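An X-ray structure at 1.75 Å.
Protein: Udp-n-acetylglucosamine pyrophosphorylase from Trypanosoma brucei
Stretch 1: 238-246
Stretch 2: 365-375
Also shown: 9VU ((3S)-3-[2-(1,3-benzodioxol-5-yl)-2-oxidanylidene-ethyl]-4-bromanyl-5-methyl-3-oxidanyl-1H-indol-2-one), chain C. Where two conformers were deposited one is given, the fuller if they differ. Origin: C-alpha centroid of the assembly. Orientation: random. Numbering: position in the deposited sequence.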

# COMPACT_ATOMS: atom_id res chain seq x y z
N ASN A 238 -8.15 -3.74 1.48
CA ASN A 238 -6.81 -4.09 1.89
C ASN A 238 -6.71 -4.93 3.15
O ASN A 238 -5.61 -5.39 3.48
CB ASN A 238 -5.85 -2.86 1.92
CG ASN A 238 -6.33 -1.74 2.83
OD1 ASN A 238 -6.97 -1.98 3.86
ND2 ASN A 238 -5.97 -0.49 2.47
N GLY A 239 -7.83 -5.11 3.85
CA GLY A 239 -7.88 -6.07 4.95
C GLY A 239 -7.61 -7.49 4.46
O GLY A 239 -7.25 -8.35 5.25
N ALA A 240 -7.73 -7.71 3.14
CA ALA A 240 -7.37 -9.02 2.55
C ALA A 240 -5.92 -9.48 2.82
O ALA A 240 -5.61 -10.67 2.63
CB ALA A 240 -7.65 -9.04 1.04
N VAL A 241 -5.05 -8.56 3.22
CA VAL A 241 -3.63 -8.87 3.43
C VAL A 241 -3.46 -10.00 4.43
O VAL A 241 -2.60 -10.85 4.25
CB VAL A 241 -2.73 -7.67 3.87
CG1 VAL A 241 -2.63 -6.63 2.76
CG2 VAL A 241 -3.18 -7.02 5.17
N PHE A 242 -4.29 -10.00 5.48
CA PHE A 242 -4.04 -10.96 6.57
C PHE A 242 -4.27 -12.40 6.15
O PHE A 242 -3.41 -13.27 6.39
CB PHE A 242 -4.86 -10.58 7.81
CG PHE A 242 -4.57 -9.21 8.31
CD1 PHE A 242 -3.32 -8.91 8.90
CD2 PHE A 242 -5.50 -8.20 8.18
CE1 PHE A 242 -3.04 -7.64 9.34
CE2 PHE A 242 -5.23 -6.92 8.63
CZ PHE A 242 -3.99 -6.64 9.22
N ALA A 243 -5.40 -12.65 5.50
CA ALA A 243 -5.71 -13.96 4.93
C ALA A 243 -4.71 -14.36 3.86
O ALA A 243 -4.27 -15.53 3.80
CB ALA A 243 -7.13 -13.95 4.37
N ALA A 244 -4.32 -13.40 3.03
CA ALA A 244 -3.39 -13.68 1.96
C ALA A 244 -2.01 -14.11 2.49
O ALA A 244 -1.44 -15.07 1.97
CB ALA A 244 -3.29 -12.50 1.00
N LEU A 245 -1.51 -13.44 3.53
CA LEU A 245 -0.24 -13.80 4.15
C LEU A 245 -0.35 -15.13 4.91
O LEU A 245 0.66 -15.75 5.16
CB LEU A 245 0.22 -12.69 5.10
CG LEU A 245 0.76 -11.43 4.43
CD1 LEU A 245 0.83 -10.32 5.48
CD2 LEU A 245 2.14 -11.64 3.78
N ALA A 246 -1.58 -15.57 5.21
CA ALA A 246 -1.84 -16.81 5.97
C ALA A 246 -1.91 -18.08 5.15
O ALA A 246 -1.80 -19.19 5.69
CB ALA A 246 -3.13 -16.66 6.81
N HIS A 365 4.84 -9.38 14.31
CA HIS A 365 3.96 -9.82 15.40
C HIS A 365 2.55 -9.33 15.20
O HIS A 365 1.60 -10.12 15.35
CB HIS A 365 4.47 -9.34 16.76
CG HIS A 365 3.76 -9.98 17.95
ND1 HIS A 365 4.10 -9.71 19.22
CD2 HIS A 365 2.75 -10.93 18.01
CE1 HIS A 365 3.31 -10.42 20.06
NE2 HIS A 365 2.48 -11.15 19.32
N PHE A 366 2.39 -8.04 14.88
CA PHE A 366 1.03 -7.53 14.60
C PHE A 366 0.39 -8.26 13.42
O PHE A 366 -0.80 -8.60 13.48
CB PHE A 366 0.98 -6.01 14.38
CG PHE A 366 -0.40 -5.51 14.05
CD1 PHE A 366 -1.35 -5.38 15.05
CD2 PHE A 366 -0.78 -5.26 12.73
CE1 PHE A 366 -2.65 -4.98 14.74
CE2 PHE A 366 -2.08 -4.82 12.44
CZ PHE A 366 -3.00 -4.68 13.45
N MET A 367 1.14 -8.45 12.33
CA MET A 367 0.55 -9.13 11.17
C MET A 367 0.02 -10.51 11.57
O MET A 367 -1.05 -10.93 11.12
CB MET A 367 1.55 -9.22 10.03
CG MET A 367 2.02 -7.86 9.51
SD MET A 367 0.71 -6.73 9.02
CE MET A 367 0.11 -7.54 7.53
N SER A 368 0.80 -11.22 12.38
CA SER A 368 0.41 -12.54 12.91
C SER A 368 -0.83 -12.48 13.80
O SER A 368 -1.77 -13.26 13.64
CB SER A 368 1.56 -13.13 13.72
OG SER A 368 2.69 -13.34 12.89
N LEU A 369 -0.83 -11.57 14.76
CA LEU A 369 -1.91 -11.54 15.74
C LEU A 369 -3.18 -11.07 15.06
O LEU A 369 -4.27 -11.56 15.38
CB LEU A 369 -1.55 -10.59 16.90
CG LEU A 369 -2.56 -10.50 18.07
CD1 LEU A 369 -1.82 -10.26 19.38
CD2 LEU A 369 -3.51 -9.34 17.87
N ALA A 370 -3.06 -10.07 14.19
CA ALA A 370 -4.22 -9.50 13.51
C ALA A 370 -4.85 -10.57 12.67
O ALA A 370 -6.09 -10.69 12.63
CB ALA A 370 -3.83 -8.31 12.63
N ALA A 371 -4.03 -11.37 11.99
CA ALA A 371 -4.59 -12.47 11.17
C ALA A 371 -5.37 -13.46 12.03
O ALA A 371 -6.50 -13.83 11.66
CB ALA A 371 -3.52 -13.16 10.35
N GLU A 372 -4.81 -13.84 13.17
CA GLU A 372 -5.49 -14.75 14.11
C GLU A 372 -6.82 -14.15 14.55
O GLU A 372 -7.86 -14.81 14.49
CB GLU A 372 -4.60 -15.07 15.31
CG GLU A 372 -4.92 -16.42 15.96
CD GLU A 372 -3.69 -17.07 16.62
OE1 GLU A 372 -3.27 -16.56 17.66
OE2 GLU A 372 -3.16 -18.09 16.09
N ARG A 373 -6.81 -12.88 14.98
CA ARG A 373 -8.06 -12.23 15.40
C ARG A 373 -9.06 -12.13 14.26
O ARG A 373 -10.26 -12.24 14.47
CB ARG A 373 -7.82 -10.83 15.94
CG ARG A 373 -7.04 -10.78 17.25
CD ARG A 373 -7.80 -11.34 18.48
NE ARG A 373 -6.84 -11.25 19.56
CZ ARG A 373 -5.90 -12.16 19.82
NH1 ARG A 373 -5.85 -13.33 19.18
NH2 ARG A 373 -5.03 -11.90 20.78
N MET A 374 -8.56 -11.89 13.05
CA MET A 374 -9.49 -11.62 11.96
C MET A 374 -10.35 -12.83 11.59
O MET A 374 -11.46 -12.65 11.11
CB MET A 374 -8.79 -11.05 10.74
CG MET A 374 -9.75 -10.27 9.83
SD MET A 374 -8.83 -9.69 8.39
CE MET A 374 -10.16 -8.81 7.59
N LYS A 375 -9.84 -14.04 11.81
CA LYS A 375 -10.61 -15.25 11.52
C LYS A 375 -11.97 -15.29 12.22
O LYS A 375 -12.86 -15.94 11.72
CB LYS A 375 -9.81 -16.51 11.84
CG LYS A 375 -8.58 -16.64 10.95
CD LYS A 375 -7.92 -18.01 11.06
CE LYS A 375 -8.62 -19.02 10.16
NZ LYS A 375 -7.75 -20.22 9.99
OAN 9VU C . -12.86 -16.57 5.63
CAH 9VU C . -11.68 -16.47 6.00
NAG 9VU C . -10.77 -17.43 5.87
CAC 9VU C . -9.59 -17.00 6.41
CAB 9VU C . -8.43 -17.66 6.52
CAA 9VU C . -7.30 -17.10 7.13
CAF 9VU C . -7.41 -15.81 7.66
CAJ 9VU C . -6.28 -15.20 8.30
CAE 9VU C . -8.66 -15.16 7.52
BRA 9VU C . -8.76 -13.38 8.19
CAD 9VU C . -9.73 -15.74 6.91
CAI 9VU C . -11.09 -15.35 6.66
OAL 9VU C . -11.79 -15.21 7.90
CAM 9VU C . -11.29 -13.98 5.95
CAO 9VU C . -10.78 -13.96 4.49
OAP 9VU C . -10.45 -15.04 3.98
CAQ 9VU C . -10.78 -12.71 3.80
CAV 9VU C . -10.90 -11.48 4.46
CAU 9VU C . -10.90 -10.32 3.78
OAY 9VU C . -10.99 -9.05 4.27
CAX 9VU C . -11.35 -8.26 3.11
OAW 9VU C . -10.77 -8.99 2.02
CAT 9VU C . -10.76 -10.28 2.46
CAS 9VU C . -10.62 -11.42 1.76
CAR 9VU C . -10.62 -12.65 2.41

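Two helical segments cross at 102° between their N-to-C directions, their axes 9.0 Å apart at closest approach, and no hydrogen bond links them; the contact is apolar packing built around Phe242. With chi1 at -58° (m) and its CA-to-CB bond directed toward the second helix, Phe242 sets its ring as a knob among Met367, Ala370, Ala371 and Met374. The backbones come nearest at Phe242 and Ala371, whose CA atoms lie 4.9 Å apart, and Phe242 CB meets Ala371 CB at 3.9 Å. Ala370 fills the space over one ring face, its CB 3.9 Å from the centroid of the Phe242 ring and 30° off the normal, a CH-pi contact whose shortest approach is 3.4 Å, from Ala370 CB to Phe242 CE1.

The two methionines reach the ring by different conformations. The CA-to-CB bond of Met367 points sideways, but with its chi angles m, m, m (-61°, -55°, -70°) the end of the chain comes nearer the first stretch, so that Met367 CE lies 3.6 Å from Phe242 CE1, 3.5 Å from Leu245 CD1 and 4.1 Å from Val241 CG2. The CA-to-CB bond of Leu245 points toward the second helix, and chi1 m with chi2 t places CD1 against that methyl. Met374 is instead extended (t, t, t) and runs past the ring, with Met374 SD 3.7 Å from Phe242 CD2 and Met374 CE 3.8 Å from Gly239 O. Both sulfurs approach the Phe242 ring obliquely, at 5.1 Å from the centroid for Met367 SD and 4.9 Å for Met374 SD. Phe366, t at chi1, has its CA-to-CB bond sideways, yet the end of its side chain comes nearer, with Phe366 CE2 4.2 Å from Phe242 CZ, also obliquely.

The extended Met374 also touches the ligand, with CE 3.4 Å from 9VU OAY, while Ala240, whose CA-to-CB bond points away from the second helix, places CB 3.3 Å from 9VU OAW.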